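Local coordinates for protein glypican-1 (Homo sapiens, PDB 4YWT) that carries heparan sulfate chains at the cell surface, through which it binds alpha-4(V) collagen and takes part in Schwann cell myelination, at residues A[52-57]-A[63-68]; A[59-64]-A[71-76]. The protein carries 3 engineered substitutions. One frame throughout, in Å; residues are numbered along the deposited sequence.

Both interactions lie near one end of the elongated, largely helical glypican-1 core, 48 Å (interaction 1) and 40 Å (interaction 2) from the centre of the chain, and their own centres are about 9 Å apart. Along the chain the order is 52-57, 59-64, 63-68, 71-76, with Gln63 and Gly64 common to both contacts. Interaction 1 folds the connection between helix 32-39 and helix 70-129 back on itself; interaction 2 then ties the same connection to the first turns of helix 70-129. Disulfides from Cys61, Cys67 and Cys68 run to Cys255, Cys31 and Cys258, so a region without regular secondary structure is fastened by hydrogen bonds and covalent links together.

Interaction 1: A[52-57]-A[63-68]; sequences EISGEH and QGYTCC
Tyr65 and Glu52 meet at the outer side of this loop-to-loop contact, their side chains crossing at about a right angle. With CG anti to the backbone N (chi1 -169°) and the chain extended, Glu52 lies across the base of Tyr65; its CG and OE1 both lie against Tyr65 CB, OE1 at 3.2 Å, and the carboxylate and ring planes are 29° apart. The CD1-CE1 side of the Tyr65 ring borders Ser54 CA and Ile53 O, with CD1 3.2 Å from that oxygen, and the exposed position suits tyrosine's hydroxyl.

Thr66 holds the middle. Its N donates to Ile53 O and its O accepts from Ile53 N, both at 2.9 Å, making a single antiparallel hydrogen-bonded bridge. Lacking a side chain, Gly55 can bring CA to 3.2 Å from Gly64 O in a CA-H...O contact, with Thr66 CG2 a further neighbour. Beyond the methyl, His57 NE2 donates a 2.6 Å hydrogen bond to Cys68 O, which lies in the imidazole plane; chi1 of 57° sets His57 CG between backbone N and carbonyl carbon. Thr66 OG1 accepts from Cys68 N at 2.8 Å, forming an ST turn, and is also hydrogen-bonded to the carbonyl O of Cys258. Single bridge, ST turn and disulfides to Cys31 and Cys258 belong to the cysteine-rich N-terminal lobe of the glypican fold.

Interaction 2: A[59-64]-A[71-76]; sequences RICPQG and EMEENL
A single carboxylate, that of Glu73 on helix 70-129, gathers three successive backbone N-H groups from Arg59, Ile60 and Cys61. Glu73 OE1 takes Arg59 N at 3.1 Å through its syn lone pair. OE2 serves two donors: Ile60 N, 2.9 Å away, arrives from above the carboxylate plane, 40° out of it, whereas Cys61 N, also 2.9 Å from OE2, comes nearly along the C-O axis. The side chain gets there by standing out from the helix: chi1 of -154° swings CG opposite the backbone N, and glutamate's two methylenes, extended, carry the carboxylate across to the loop backbone.

This is the tight part of the contact, and Glu73 is buried in it. Ile60 CB packs 3.6 Å from Glu73 OE2, and Met250 of helix 243-253 touches Ile60, Cys61 and Glu73 alike, so it lies beside the polar cluster, a neighbour that suits the aliphatic side chain of Ile60. Cys61, whose sulfur is linked to Cys255, fixes the loop covalently beside its hydrogen-bonded N-H.

The Arg59 side is looser. Its chain is bent at chi2 and chi3 and leads away from the helix into an exposed setting, leaving Arg59 NE 6.8 Å from Glu73 OE1; arginine lends its amide to the contact, while its charged head suits the solvent. The acid is thus held by main-chain dipoles and not by a salt bridge to Arg59. Three N-H donors converging on a buried carboxylate would probably stabilise its ionised form and partly offset the cost of burying a negative charge.

Interaction 1: A[52-57]-A[63-68]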
ATOM      1  N   GLU A  52     -35.671 -26.735  26.548  1.00 72.56           N
ATOM      2  CA  GLU A  52     -34.246 -26.958  26.752  1.00 75.66           C
ATOM      3  C   GLU A  52     -33.956 -28.446  26.932  1.00 75.71           C
ATOM      4  O   GLU A  52     -34.550 -29.100  27.788  1.00 79.62           O
ATOM      5  CB  GLU A  52     -33.771 -26.155  27.965  1.00 74.87           C
ATOM      6  CG  GLU A  52     -32.272 -26.071  28.151  1.00 66.54           C
ATOM      7  CD  GLU A  52     -31.887 -24.979  29.131  1.00 69.72           C
ATOM      8  OE1 GLU A  52     -31.218 -25.285  30.140  1.00 66.60           O
ATOM      9  OE2 GLU A  52     -32.262 -23.812  28.891  1.00 65.17           O
ATOM     10  N   ILE A  53     -33.040 -28.977  26.127  1.00 69.92           N
ATOM     11  CA  ILE A  53     -32.750 -30.409  26.146  1.00 70.77           C
ATOM     12  C   ILE A  53     -31.330 -30.705  26.622  1.00 72.03           C
ATOM     13  O   ILE A  53     -30.572 -29.792  26.948  1.00 70.72           O
ATOM     14  CB  ILE A  53     -32.943 -31.044  24.753  1.00 71.73           C
ATOM     15  CG1 ILE A  53     -31.908 -30.499  23.767  1.00 78.44           C
ATOM     16  CG2 ILE A  53     -34.358 -30.806  24.248  1.00 73.86           C
ATOM     17  CD1 ILE A  53     -31.894 -31.215  22.432  1.00 77.04           C
ATOM     18  N   SER A  54     -30.980 -31.988  26.655  1.00 71.75           N
ATOM     19  CA  SER A  54     -29.659 -32.419  27.102  1.00 69.74           C
ATOM     20  C   SER A  54     -28.608 -32.164  26.024  1.00 70.03           C
ATOM     21  O   SER A  54     -28.887 -32.276  24.830  1.00 71.01           O
ATOM     22  CB  SER A  54     -29.682 -33.899  27.487  1.00 71.59           C
ATOM     23  OG  SER A  54     -28.580 -34.226  28.316  1.00 73.44           O
ATOM     24  N   GLY A  55     -27.397 -31.830  26.456  1.00 71.38           N
ATOM     25  CA  GLY A  55     -26.360 -31.355  25.556  1.00 71.68           C
ATOM     26  C   GLY A  55     -25.285 -32.345  25.153  1.00 73.60           C
ATOM     27  O   GLY A  55     -24.185 -31.933  24.789  1.00 75.12           O
ATOM     28  N   GLU A  56     -25.580 -33.640  25.242  1.00 77.21           N
ATOM     29  CA  GLU A  56     -24.600 -34.677  24.913  1.00 78.17           C
ATOM     30  C   GLU A  56     -23.949 -34.476  23.542  1.00 71.34           C
ATOM     31  O   GLU A  56     -22.748 -34.686  23.379  1.00 68.36           O
ATOM     32  CB  GLU A  56     -25.246 -36.074  24.970  1.00 83.74           C
ATOM     33  CG  GLU A  56     -26.257 -36.352  23.860  1.00 89.59           C
ATOM     34  CD  GLU A  56     -26.127 -37.741  23.257  1.00 95.65           C
ATOM     35  OE1 GLU A  56     -26.306 -38.747  23.979  1.00 98.60           O
ATOM     36  OE2 GLU A  56     -25.825 -37.820  22.046  1.00 95.23           O
ATOM     37  N   HIS A  57     -24.747 -34.050  22.570  1.00 74.47           N
ATOM     38  CA  HIS A  57     -24.369 -34.112  21.165  1.00 78.19           C
ATOM     39  C   HIS A  57     -23.423 -33.006  20.726  1.00 75.63           C
ATOM     40  O   HIS A  57     -22.804 -33.105  19.664  1.00 72.09           O
ATOM     41  CB  HIS A  57     -25.630 -34.068  20.308  1.00 80.04           C
ATOM     42  CG  HIS A  57     -26.477 -32.860  20.558  1.00 83.62           C
ATOM     43  ND1 HIS A  57     -27.214 -32.694  21.710  1.00 85.90           N
ATOM     44  CD2 HIS A  57     -26.687 -31.749  19.812  1.00 85.25           C
ATOM     45  CE1 HIS A  57     -27.851 -31.537  21.659  1.00 86.66           C
ATOM     46  NE2 HIS A  57     -27.547 -30.945  20.518  1.00 84.71           N
ATOM     47  N   GLN A  63     -20.585 -28.687  26.782  1.00 70.86           N
ATOM     48  CA  GLN A  63     -21.703 -29.596  26.969  1.00 77.25           C
ATOM     49  C   GLN A  63     -22.482 -29.261  28.235  1.00 78.44           C
ATOM     50  O   GLN A  63     -21.935 -29.203  29.336  1.00 82.19           O
ATOM     51  CB  GLN A  63     -21.216 -31.045  26.990  1.00 84.24           C
ATOM     52  CG  GLN A  63     -21.080 -31.635  25.592  1.00 89.54           C
ATOM     53  CD  GLN A  63     -20.099 -32.788  25.520  1.00 92.69           C
ATOM     54  OE1 GLN A  63     -19.576 -33.240  26.538  1.00 96.61           O
ATOM     55  NE2 GLN A  63     -19.845 -33.270  24.308  1.00 92.35           N
ATOM     56  N   GLY A  64     -23.777 -29.039  28.043  1.00 75.40           N
ATOM     57  CA  GLY A  64     -24.682 -28.613  29.090  1.00 72.94           C
ATOM     58  C   GLY A  64     -26.042 -28.488  28.439  1.00 72.15           C
ATOM     59  O   GLY A  64     -26.164 -28.693  27.233  1.00 69.90           O
ATOM     60  N   TYR A  65     -27.064 -28.149  29.215  1.00 68.94           N
ATOM     61  CA  TYR A  65     -28.417 -28.110  28.677  1.00 70.59           C
ATOM     62  C   TYR A  65     -28.564 -27.008  27.633  1.00 61.71           C
ATOM     63  O   TYR A  65     -28.239 -25.847  27.881  1.00 60.41           O
ATOM     64  CB  TYR A  65     -29.429 -27.940  29.807  1.00 64.02           C
ATOM     65  CG  TYR A  65     -29.570 -29.202  30.622  1.00 65.41           C
ATOM     66  CD1 TYR A  65     -30.156 -30.336  30.078  1.00 67.12           C
ATOM     67  CD2 TYR A  65     -29.085 -29.273  31.921  1.00 66.95           C
ATOM     68  CE1 TYR A  65     -30.278 -31.500  30.808  1.00 68.48           C
ATOM     69  CE2 TYR A  65     -29.199 -30.435  32.661  1.00 69.41           C
ATOM     70  CZ  TYR A  65     -29.798 -31.545  32.098  1.00 68.09           C
ATOM     71  OH  TYR A  65     -29.918 -32.706  32.827  1.00 83.12           O
ATOM     72  N   THR A  66     -29.057 -27.395  26.461  1.00 62.56           N
ATOM     73  CA  THR A  66     -29.014 -26.535  25.287  1.00 67.60           C
ATOM     74  C   THR A  66     -30.307 -26.538  24.481  1.00 69.18           C
ATOM     75  O   THR A  66     -31.090 -27.486  24.541  1.00 65.52           O
ATOM     76  CB  THR A  66     -27.862 -26.950  24.350  1.00 69.46           C
ATOM     77  OG1 THR A  66     -27.916 -26.171  23.148  1.00 73.82           O
ATOM     78  CG2 THR A  66     -27.976 -28.426  23.994  1.00 61.84           C
ATOM     79  N   CYS A  67     -30.525 -25.460  23.735  1.00 68.82           N
ATOM     80  CA  CYS A  67     -31.636 -25.372  22.796  1.00 64.64           C
ATOM     81  C   CYS A  67     -31.199 -25.747  21.384  1.00 64.70           C
ATOM     82  O   CYS A  67     -31.985 -25.661  20.443  1.00 66.72           O
ATOM     83  CB  CYS A  67     -32.238 -23.968  22.803  1.00 64.58           C
ATOM     84  SG  CYS A  67     -33.233 -23.609  24.261  1.00110.62           S
ATOM     85  N   CYS A  68     -29.939 -26.144  21.239  1.00 64.88           N
ATOM     86  CA  CYS A  68     -29.383 -26.447  19.925  1.00 64.63           C
ATOM     87  C   CYS A  68     -29.242 -27.944  19.669  1.00 71.78           C
ATOM     88  O   CYS A  68     -28.803 -28.695  20.541  1.00 72.50           O
ATOM     89  CB  CYS A  68     -28.017 -25.773  19.760  1.00 59.98           C
ATOM     90  SG  CYS A  68     -28.081 -23.979  19.561  1.00 81.47           S
TER

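Interaction 2: A[59-64]-A[71-76]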
ATOM      1  N   ARG A  59     -20.656 -30.805  19.666  1.00 84.71           N
ATOM      2  CA  ARG A  59     -19.251 -30.947  19.305  1.00 83.83           C
ATOM      3  C   ARG A  59     -18.421 -29.735  19.719  1.00 77.48           C
ATOM      4  O   ARG A  59     -17.260 -29.872  20.103  1.00 77.35           O
ATOM      5  CB  ARG A  59     -19.113 -31.202  17.802  1.00 95.12           C
ATOM      6  CG  ARG A  59     -19.735 -32.517  17.348  1.00103.95           C
ATOM      7  CD  ARG A  59     -18.904 -33.725  17.785  1.00108.99           C
ATOM      8  NE  ARG A  59     -17.608 -33.791  17.112  1.00111.07           N
ATOM      9  CZ  ARG A  59     -16.650 -34.663  17.413  1.00111.44           C
ATOM     10  NH1 ARG A  59     -16.835 -35.552  18.379  1.00113.03           N
ATOM     11  NH2 ARG A  59     -15.504 -34.649  16.744  1.00111.57           N
ATOM     12  N   ILE A  60     -19.020 -28.550  19.632  1.00 68.06           N
ATOM     13  CA  ILE A  60     -18.289 -27.304  19.854  1.00 59.13           C
ATOM     14  C   ILE A  60     -18.644 -26.631  21.178  1.00 55.29           C
ATOM     15  O   ILE A  60     -17.794 -26.498  22.059  1.00 55.64           O
ATOM     16  CB  ILE A  60     -18.531 -26.301  18.709  1.00 57.37           C
ATOM     17  CG1 ILE A  60     -18.166 -26.930  17.363  1.00 55.33           C
ATOM     18  CG2 ILE A  60     -17.734 -25.026  18.938  1.00 52.19           C
ATOM     19  CD1 ILE A  60     -18.838 -26.271  16.180  1.00 49.61           C
ATOM     20  N   CYS A  61     -19.893 -26.187  21.300  1.00 55.12           N
ATOM     21  CA  CYS A  61     -20.362 -25.533  22.519  1.00 56.34           C
ATOM     22  C   CYS A  61     -20.153 -26.429  23.733  1.00 57.85           C
ATOM     23  O   CYS A  61     -20.314 -27.647  23.637  1.00 52.23           O
ATOM     24  CB  CYS A  61     -21.840 -25.153  22.394  1.00 51.43           C
ATOM     25  SG  CYS A  61     -22.214 -24.022  21.035  1.00 88.10           S
ATOM     26  N   PRO A  62     -19.783 -25.827  24.876  1.00 56.43           N
ATOM     27  CA  PRO A  62     -19.577 -26.577  26.119  1.00 59.46           C
ATOM     28  C   PRO A  62     -20.797 -27.419  26.452  1.00 63.89           C
ATOM     29  O   PRO A  62     -21.918 -26.915  26.390  1.00 65.96           O
ATOM     30  CB  PRO A  62     -19.360 -25.480  27.163  1.00 53.60           C
ATOM     31  CG  PRO A  62     -18.835 -24.327  26.387  1.00 48.49           C
ATOM     32  CD  PRO A  62     -19.519 -24.388  25.052  1.00 48.86           C
ATOM     33  N   GLN A  63     -20.585 -28.687  26.782  1.00 70.86           N
ATOM     34  CA  GLN A  63     -21.703 -29.596  26.969  1.00 77.25           C
ATOM     35  C   GLN A  63     -22.482 -29.261  28.235  1.00 78.44           C
ATOM     36  O   GLN A  63     -21.935 -29.203  29.336  1.00 82.19           O
ATOM     37  CB  GLN A  63     -21.216 -31.045  26.990  1.00 84.24           C
ATOM     38  CG  GLN A  63     -21.080 -31.635  25.592  1.00 89.54           C
ATOM     39  CD  GLN A  63     -20.099 -32.788  25.520  1.00 92.69           C
ATOM     40  OE1 GLN A  63     -19.576 -33.240  26.538  1.00 96.61           O
ATOM     41  NE2 GLN A  63     -19.845 -33.270  24.308  1.00 92.35           N
ATOM     42  N   GLY A  64     -23.777 -29.039  28.043  1.00 75.40           N
ATOM     43  CA  GLY A  64     -24.682 -28.613  29.090  1.00 72.94           C
ATOM     44  C   GLY A  64     -26.042 -28.488  28.439  1.00 72.15           C
ATOM     45  O   GLY A  64     -26.164 -28.693  27.233  1.00 69.90           O
ATOM     46  N   GLU A  71     -27.723 -30.335  13.926  1.00 76.39           N
ATOM     47  CA  GLU A  71     -27.971 -29.544  12.727  1.00 78.95           C
ATOM     48  C   GLU A  71     -27.913 -28.052  13.040  1.00 76.84           C
ATOM     49  O   GLU A  71     -27.353 -27.267  12.272  1.00 76.25           O
ATOM     50  CB  GLU A  71     -29.328 -29.905  12.119  1.00 78.95           C
ATOM     51  CG  GLU A  71     -29.404 -31.324  11.574  1.00 82.59           C
ATOM     52  CD  GLU A  71     -30.832 -31.790  11.351  1.00 87.65           C
ATOM     53  OE1 GLU A  71     -31.699 -30.937  11.068  1.00 88.74           O
ATOM     54  OE2 GLU A  71     -31.087 -33.009  11.452  1.00 88.84           O
ATOM     55  N   MET A  72     -28.487 -27.670  14.177  1.00 75.90           N
ATOM     56  CA  MET A  72     -28.470 -26.281  14.619  1.00 70.68           C
ATOM     57  C   MET A  72     -27.050 -25.789  14.870  1.00 63.62           C
ATOM     58  O   MET A  72     -26.664 -24.719  14.399  1.00 61.72           O
ATOM     59  CB  MET A  72     -29.310 -26.106  15.886  1.00 71.71           C
ATOM     60  CG  MET A  72     -30.802 -26.294  15.683  1.00 76.65           C
ATOM     61  SD  MET A  72     -31.736 -26.001  17.198  1.00 67.67           S
ATOM     62  CE  MET A  72     -31.290 -24.300  17.542  1.00 63.67           C
ATOM     63  N   GLU A  73     -26.280 -26.576  15.616  1.00 58.59           N
ATOM     64  CA  GLU A  73     -24.908 -26.217  15.954  1.00 62.43           C
ATOM     65  C   GLU A  73     -24.058 -26.061  14.697  1.00 61.15           C
ATOM     66  O   GLU A  73     -23.331 -25.075  14.545  1.00 66.37           O
ATOM     67  CB  GLU A  73     -24.291 -27.268  16.883  1.00 56.47           C
ATOM     68  CG  GLU A  73     -23.173 -26.737  17.771  1.00 54.47           C
ATOM     69  CD  GLU A  73     -22.374 -27.845  18.433  1.00 54.61           C
ATOM     70  OE1 GLU A  73     -22.374 -28.977  17.906  1.00 64.79           O
ATOM     71  OE2 GLU A  73     -21.749 -27.585  19.483  1.00 53.58           O
ATOM     72  N   GLU A  74     -24.163 -27.034  13.796  1.00 61.99           N
ATOM     73  CA  GLU A  74     -23.427 -26.995  12.536  1.00 63.40           C
ATOM     74  C   GLU A  74     -23.810 -25.774  11.701  1.00 62.00           C
ATOM     75  O   GLU A  74     -22.939 -25.038  11.220  1.00 61.71           O
ATOM     76  CB  GLU A  74     -23.669 -28.277  11.735  1.00 70.64           C
ATOM     77  CG  GLU A  74     -22.994 -29.509  12.318  1.00 76.27           C
ATOM     78  CD  GLU A  74     -23.308 -30.772  11.538  1.00 85.13           C
ATOM     79  OE1 GLU A  74     -24.261 -30.753  10.730  1.00 88.89           O
ATOM     80  OE2 GLU A  74     -22.599 -31.783  11.729  1.00 85.49           O
ATOM     81  N   ASN A  75     -25.114 -25.562  11.539  1.00 61.79           N
ATOM     82  CA  ASN A  75     -25.625 -24.425  10.778  1.00 61.68           C
ATOM     83  C   ASN A  75     -25.131 -23.087  11.322  1.00 63.07           C
ATOM     84  O   ASN A  75     -24.671 -22.229  10.564  1.00 61.11           O
ATOM     85  CB  ASN A  75     -27.154 -24.443  10.762  1.00 63.63           C
ATOM     86  CG  ASN A  75     -27.716 -25.448   9.774  1.00 67.79           C
ATOM     87  OD1 ASN A  75     -27.105 -25.732   8.744  1.00 72.74           O
ATOM     88  ND2 ASN A  75     -28.890 -25.989  10.080  1.00 68.31           N
ATOM     89  N   LEU A  76     -25.224 -22.917  12.636  1.00 62.56           N
ATOM     90  CA  LEU A  76     -24.775 -21.688  13.280  1.00 61.05           C
ATOM     91  C   LEU A  76     -23.263 -21.512  13.151  1.00 57.41           C
ATOM     92  O   LEU A  76     -22.771 -20.389  13.016  1.00 56.07           O
ATOM     93  CB  LEU A  76     -25.189 -21.674  14.753  1.00 57.23           C
ATOM     94  CG  LEU A  76     -26.686 -21.494  15.011  1.00 58.18           C
ATOM     95  CD1 LEU A  76     -26.997 -21.618  16.494  1.00 55.16           C
ATOM     96  CD2 LEU A  76     -27.165 -20.154  14.470  1.00 54.61           C
TER